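Local coordinates for prophenoloxidase b (Marsupenaeus japonicus, PDB 3WKY), which is the secreted zymogen of a crustacean type 3 copper phenoloxidase, which once activated probably oxidises phenols to quinones, at residues 435-449 against 658-672. Numbering follows the deposited sequence.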
loop_
_atom_site.group_PDB
_atom_site.type_symbol
_atom_site.label_atom_id
_atom_site.label_comp_id
_atom_site.label_asym_id
_atom_site.label_seq_id
_atom_site.Cartn_x
_atom_site.Cartn_y
_atom_site.Cartn_z
ATOM N N TRP A 435 -36.570 31.636 34.032
ATOM C CA TRP A 435 -35.991 32.251 32.845
ATOM C C TRP A 435 -37.033 32.618 31.792
ATOM O O TRP A 435 -36.764 33.419 30.896
ATOM C CB TRP A 435 -34.881 31.374 32.242
ATOM C CG TRP A 435 -35.328 30.010 31.795
ATOM C CD1 TRP A 435 -35.331 28.862 32.533
ATOM C CD2 TRP A 435 -35.805 29.653 30.493
ATOM N NE1 TRP A 435 -35.788 27.813 31.771
ATOM C CE2 TRP A 435 -36.088 28.274 30.515
ATOM C CE3 TRP A 435 -36.019 30.367 29.308
ATOM C CZ2 TRP A 435 -36.584 27.596 29.402
ATOM C CZ3 TRP A 435 -36.516 29.696 28.209
ATOM C CH2 TRP A 435 -36.790 28.325 28.262
ATOM N N ILE A 436 -38.220 32.032 31.894
ATOM C CA ILE A 436 -39.306 32.406 30.994
ATOM C C ILE A 436 -40.650 32.379 31.730
ATOM O O ILE A 436 -40.942 31.438 32.473
ATOM C CB ILE A 436 -39.336 31.533 29.709
ATOM C CG1 ILE A 436 -40.299 32.131 28.681
ATOM C CG2 ILE A 436 -39.683 30.075 30.026
ATOM C CD1 ILE A 436 -40.401 31.337 27.387
ATOM N N ASP A 437 -41.445 33.430 31.549
ATOM C CA ASP A 437 -42.735 33.525 32.224
ATOM C C ASP A 437 -43.612 32.313 31.919
ATOM O O ASP A 437 -43.567 31.795 30.802
ATOM C CB ASP A 437 -43.459 34.812 31.815
ATOM C CG ASP A 437 -42.900 36.041 32.504
ATOM O OD1 ASP A 437 -42.406 35.906 33.644
ATOM O OD2 ASP A 437 -42.958 37.140 31.910
ATOM N N ASP A 438 -44.341 31.856 32.943
ATOM C CA ASP A 438 -45.310 30.762 32.827
ATOM C C ASP A 438 -44.686 29.377 32.672
ATOM O O ASP A 438 -45.352 28.414 32.279
ATOM C CB ASP A 438 -46.314 31.029 31.704
ATOM C CG ASP A 438 -47.184 32.233 31.984
ATOM O OD1 ASP A 438 -47.666 32.356 33.130
ATOM O OD2 ASP A 438 -47.376 33.057 31.064
ATOM N N TYR A 439 -43.404 29.265 32.994
ATOM C CA TYR A 439 -42.766 27.954 33.000
ATOM C C TYR A 439 -41.907 27.840 34.240
ATOM O O TYR A 439 -41.120 28.741 34.540
ATOM C CB TYR A 439 -41.918 27.720 31.744
ATOM C CG TYR A 439 -41.158 26.405 31.760
ATOM C CD1 TYR A 439 -41.822 25.196 31.603
ATOM C CD2 TYR A 439 -39.777 26.378 31.923
ATOM C CE1 TYR A 439 -41.133 23.989 31.621
ATOM C CE2 TYR A 439 -39.080 25.180 31.944
ATOM C CZ TYR A 439 -39.762 23.992 31.790
ATOM O OH TYR A 439 -39.073 22.803 31.801
ATOM N N VAL A 440 -42.078 26.745 34.973
ATOM C CA VAL A 440 -41.174 26.418 36.066
ATOM C C VAL A 440 -40.543 25.061 35.772
ATOM O O VAL A 440 -41.242 24.054 35.629
ATOM C CB VAL A 440 -41.889 26.384 37.434
ATOM C CG1 VAL A 440 -40.910 25.968 38.532
ATOM C CG2 VAL A 440 -42.498 27.750 37.753
ATOM N N SER A 441 -39.220 25.037 35.657
ATOM C CA SER A 441 -38.506 23.803 35.360
ATOM C C SER A 441 -38.671 22.774 36.470
ATOM O O SER A 441 -38.492 23.094 37.647
ATOM C CB SER A 441 -37.016 24.089 35.152
ATOM O OG SER A 441 -36.815 24.962 34.057
ATOM N N PRO A 442 -39.010 21.534 36.099
ATOM C CA PRO A 442 -39.008 20.430 37.057
ATOM C C PRO A 442 -37.621 20.314 37.666
ATOM O O PRO A 442 -36.631 20.738 37.061
ATOM C CB PRO A 442 -39.294 19.215 36.179
ATOM C CG PRO A 442 -40.081 19.759 35.047
ATOM C CD PRO A 442 -39.527 21.126 34.783
ATOM N N GLU A 443 -37.556 19.753 38.862
ATOM C CA GLU A 443 -36.305 19.562 39.587
ATOM C C GLU A 443 -35.336 18.692 38.789
ATOM O O GLU A 443 -35.764 17.747 38.127
ATOM C CB GLU A 443 -36.612 18.871 40.911
ATOM C CG GLU A 443 -35.662 19.190 42.036
ATOM C CD GLU A 443 -36.249 18.822 43.388
ATOM O OE1 GLU A 443 -35.747 17.861 44.011
ATOM O OE2 GLU A 443 -37.211 19.496 43.821
ATOM N N ASN A 444 -34.045 19.005 38.877
ATOM C CA ASN A 444 -32.975 18.213 38.264
ATOM C C ASN A 444 -32.973 18.204 36.738
ATOM O O ASN A 444 -32.436 17.279 36.116
ATOM C CB ASN A 444 -32.977 16.792 38.824
ATOM C CG ASN A 444 -32.879 16.779 40.323
ATOM O OD1 ASN A 444 -32.033 17.465 40.901
ATOM N ND2 ASN A 444 -33.759 16.014 40.976
ATOM N N LEU A 445 -33.572 19.239 36.156
ATOM C CA LEU A 445 -33.598 19.424 34.710
ATOM C C LEU A 445 -32.938 20.743 34.340
ATOM O O LEU A 445 -33.286 21.801 34.882
ATOM C CB LEU A 445 -35.038 19.392 34.184
ATOM C CG LEU A 445 -35.257 19.682 32.693
ATOM C CD1 LEU A 445 -34.615 18.612 31.811
ATOM C CD2 LEU A 445 -36.743 19.816 32.363
ATOM N N LEU A 446 -31.969 20.683 33.427
ATOM C CA LEU A 446 -31.290 21.886 32.949
ATOM C C LEU A 446 -31.542 22.043 31.457
ATOM O O LEU A 446 -31.735 21.049 30.746
ATOM C CB LEU A 446 -29.782 21.800 33.212
ATOM C CG LEU A 446 -29.350 21.644 34.673
ATOM C CD1 LEU A 446 -27.828 21.627 34.780
ATOM C CD2 LEU A 446 -29.926 22.767 35.524
ATOM N N HIS A 447 -31.554 23.285 30.976
ATOM C CA HIS A 447 -31.779 23.512 29.553
ATOM C C HIS A 447 -30.632 24.262 28.899
ATOM O O HIS A 447 -29.851 24.941 29.558
ATOM C CB HIS A 447 -33.074 24.293 29.302
ATOM C CG HIS A 447 -34.319 23.521 29.598
ATOM N ND1 HIS A 447 -35.001 23.642 30.789
ATOM C CD2 HIS A 447 -35.006 22.615 28.859
ATOM C CE1 HIS A 447 -36.057 22.845 30.770
ATOM N NE2 HIS A 447 -36.083 22.214 29.612
ATOM N N THR A 448 -30.536 24.110 27.586
ATOM C CA THR A 448 -29.614 24.926 26.801
ATOM C C THR A 448 -30.340 25.371 25.555
ATOM O O THR A 448 -31.341 24.771 25.151
ATOM C CB THR A 448 -28.302 24.204 26.381
ATOM O OG1 THR A 448 -28.595 23.179 25.425
ATOM C CG2 THR A 448 -27.574 23.617 27.583
ATOM N N PHE A 449 -29.881 26.476 24.973
ATOM C CA PHE A 449 -30.474 26.993 23.734
ATOM C C PHE A 449 -29.543 28.014 23.090
ATOM O O PHE A 449 -28.556 28.426 23.703
ATOM C CB PHE A 449 -31.860 27.613 23.990
ATOM C CG PHE A 449 -31.954 28.379 25.281
ATOM C CD1 PHE A 449 -31.211 29.535 25.481
ATOM C CD2 PHE A 449 -32.793 27.943 26.291
ATOM C CE1 PHE A 449 -31.294 30.238 26.671
ATOM C CE2 PHE A 449 -32.885 28.642 27.485
ATOM C CZ PHE A 449 -32.136 29.790 27.672
ATOM N N GLN A 658 -25.791 11.848 42.365
ATOM C CA GLN A 658 -27.052 12.412 41.911
ATOM C C GLN A 658 -27.103 12.289 40.378
ATOM O O GLN A 658 -26.120 11.881 39.745
ATOM C CB GLN A 658 -27.175 13.859 42.454
ATOM C CG GLN A 658 -27.951 14.899 41.641
ATOM C CD GLN A 658 -29.430 14.983 41.955
ATOM O OE1 GLN A 658 -30.022 14.064 42.528
ATOM N NE2 GLN A 658 -30.044 16.102 41.566
ATOM N N GLU A 659 -28.242 12.627 39.793
ATOM C CA GLU A 659 -28.434 12.517 38.363
ATOM C C GLU A 659 -29.231 13.726 37.888
ATOM O O GLU A 659 -30.193 14.134 38.544
ATOM C CB GLU A 659 -29.208 11.229 38.093
ATOM C CG GLU A 659 -29.009 10.634 36.742
ATOM C CD GLU A 659 -29.591 9.226 36.636
ATOM O OE1 GLU A 659 -30.765 9.098 36.232
ATOM O OE2 GLU A 659 -28.873 8.249 36.956
ATOM N N VAL A 660 -28.822 14.329 36.774
ATOM C CA VAL A 660 -29.606 15.407 36.174
ATOM C C VAL A 660 -29.877 15.105 34.709
ATOM O O VAL A 660 -29.177 14.287 34.097
ATOM C CB VAL A 660 -28.923 16.794 36.305
ATOM C CG1 VAL A 660 -28.618 17.099 37.766
ATOM C CG2 VAL A 660 -27.659 16.872 35.454
ATOM N N THR A 661 -30.909 15.741 34.164
ATOM C CA THR A 661 -31.212 15.643 32.744
ATOM C C THR A 661 -30.900 16.990 32.116
ATOM O O THR A 661 -31.190 18.035 32.705
ATOM C CB THR A 661 -32.697 15.278 32.524
ATOM O OG1 THR A 661 -32.955 13.996 33.110
ATOM C CG2 THR A 661 -33.047 15.230 31.040
ATOM N N ILE A 662 -30.275 16.981 30.941
ATOM C CA ILE A 662 -30.020 18.235 30.234
ATOM C C ILE A 662 -30.711 18.197 28.880
ATOM O O ILE A 662 -30.508 17.264 28.097
ATOM C CB ILE A 662 -28.496 18.501 30.040
ATOM C CG1 ILE A 662 -27.779 18.479 31.392
ATOM C CG2 ILE A 662 -28.276 19.832 29.313
ATOM C CD1 ILE A 662 -26.298 18.803 31.322
ATOM N N THR A 663 -31.515 19.217 28.599
ATOM C CA THR A 663 -32.375 19.213 27.427
ATOM C C THR A 663 -32.126 20.448 26.578
ATOM O O THR A 663 -32.242 21.572 27.062
ATOM C CB THR A 663 -33.858 19.155 27.844
ATOM O OG1 THR A 663 -34.127 17.883 28.443
ATOM C CG2 THR A 663 -34.778 19.348 26.637
ATOM N N HIS A 664 -31.751 20.241 25.315
ATOM C CA HIS A 664 -31.527 21.350 24.405
ATOM C C HIS A 664 -32.838 21.763 23.756
ATOM O O HIS A 664 -33.557 20.923 23.216
ATOM C CB HIS A 664 -30.519 20.965 23.302
ATOM C CG HIS A 664 -30.264 22.061 22.314
ATOM N ND1 HIS A 664 -29.553 23.197 22.630
ATOM C CD2 HIS A 664 -30.631 22.197 21.017
ATOM C CE1 HIS A 664 -29.491 23.988 21.572
ATOM N NE2 HIS A 664 -30.139 23.405 20.581
ATOM N N LEU A 665 -33.127 23.062 23.794
ATOM C CA LEU A 665 -34.331 23.606 23.179
ATOM C C LEU A 665 -33.999 24.350 21.888
ATOM O O LEU A 665 -33.341 25.400 21.917
ATOM C CB LEU A 665 -35.036 24.558 24.156
ATOM C CG LEU A 665 -35.452 23.952 25.500
ATOM C CD1 LEU A 665 -35.918 25.030 26.499
ATOM C CD2 LEU A 665 -36.529 22.905 25.292
ATOM N N ARG A 666 -34.445 23.800 20.760
ATOM C CA ARG A 666 -34.301 24.458 19.465
ATOM C C ARG A 666 -35.130 25.749 19.419
ATOM O O ARG A 666 -34.774 26.711 18.740
ATOM C CB ARG A 666 -34.725 23.505 18.343
ATOM C CG ARG A 666 -34.772 24.155 16.969
ATOM C CD ARG A 666 -35.178 23.182 15.867
ATOM N NE ARG A 666 -34.042 22.429 15.339
ATOM C CZ ARG A 666 -33.112 22.937 14.534
ATOM N NH1 ARG A 666 -33.161 24.215 14.169
ATOM N NH2 ARG A 666 -32.121 22.170 14.103
ATOM N N ASP A 667 -36.227 25.756 20.170
ATOM C CA ASP A 667 -37.121 26.905 20.269
ATOM C C ASP A 667 -37.552 27.018 21.730
ATOM O O ASP A 667 -38.437 26.286 22.180
ATOM C CB ASP A 667 -38.334 26.692 19.359
ATOM C CG ASP A 667 -39.436 27.713 19.592
ATOM O OD1 ASP A 667 -39.138 28.838 20.050
ATOM O OD2 ASP A 667 -40.609 27.379 19.311
ATOM N N PRO A 668 -36.907 27.921 22.485
ATOM C CA PRO A 668 -37.095 27.977 23.940
ATOM C C PRO A 668 -38.558 28.173 24.356
ATOM O O PRO A 668 -38.967 27.704 25.424
ATOM C CB PRO A 668 -36.249 29.181 24.357
ATOM C CG PRO A 668 -35.192 29.297 23.276
ATOM C CD PRO A 668 -35.884 28.872 22.012
ATOM N N SER A 669 -39.342 28.836 23.513
ATOM C CA SER A 669 -40.742 29.093 23.839
ATOM C C SER A 669 -41.579 27.808 23.827
ATOM O O SER A 669 -42.721 27.797 24.295
ATOM C CB SER A 669 -41.338 30.129 22.883
ATOM O OG SER A 669 -41.683 29.536 21.647
ATOM N N SER A 670 -41.003 26.724 23.309
ATOM C CA SER A 670 -41.695 25.435 23.268
ATOM C C SER A 670 -42.059 24.904 24.659
ATOM O O SER A 670 -42.920 24.031 24.780
ATOM C CB SER A 670 -40.855 24.394 22.527
ATOM O OG SER A 670 -39.720 24.033 23.290
ATOM N N VAL A 671 -41.418 25.421 25.707
ATOM C CA VAL A 671 -41.725 24.946 27.059
ATOM C C VAL A 671 -43.076 25.465 27.545
ATOM O O VAL A 671 -43.629 24.958 28.522
ATOM C CB VAL A 671 -40.642 25.311 28.106
ATOM C CG1 VAL A 671 -39.311 24.635 27.770
ATOM C CG2 VAL A 671 -40.476 26.822 28.231
ATOM N N LEU A 672 -43.604 26.471 26.857
ATOM C CA LEU A 672 -44.848 27.112 27.274
ATOM C C LEU A 672 -46.063 26.248 26.982
ATOM O O LEU A 672 -46.077 25.486 26.012
ATOM C CB LEU A 672 -45.007 28.467 26.588
ATOM C CG LEU A 672 -43.941 29.494 26.955
ATOM C CD1 LEU A 672 -44.095 30.768 26.131
ATOM C CD2 LEU A 672 -44.018 29.787 28.432
#
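Val671 packs over one face of the Tyr439 ring. Its CB sits 3.7 Å from the centroid of the Tyr439 ring, 10° off the ring normal, a CH-pi contact. Followed outward, Tyr439 meets Val671 nearly all the way. Tyr439 CB and CD2 meet Val671 CG2, and Tyr439 CG comes within 3.6 Å of Val671 CG2. Tyr439 CD1 and CE1 pass beside Val671 CB and O, CE2 lies near Val671 CB, and CZ reaches Val671 CG1. Tyr439 CG stands anti to its own nitrogen (chi1 176°), which lays the tyrosine side chain across that of Val671 at about a right angle. The other face of the ring carries Ser441 N. With an alanine in place of Tyr439, Val671 would probably lose its aromatic cover and a gap open between the loop and 668-671. Val671 CG2 also packs on Ile436 CG2 at 3.8 Å. The Trp435 ring is sandwiched between Ile436 CG2 and Phe449 CE2. Trp435 CH2 reaches Pro668 O edge-on at 3.6 Å, while Trp435 NE1 hydrogen-bonds to Glu432. Leu665 CD1 fits between Trp435 and His447, 3.5 Å from His447 CD2. Five backbone hydrogen bonds, from Thr661 N to Asn444 O through Leu665 N to Thr448 O, run between segments 444-448 and 661-665. They make a parallel pair within the otherwise largely antiparallel sheet of the hemocyanin Ig-like domain.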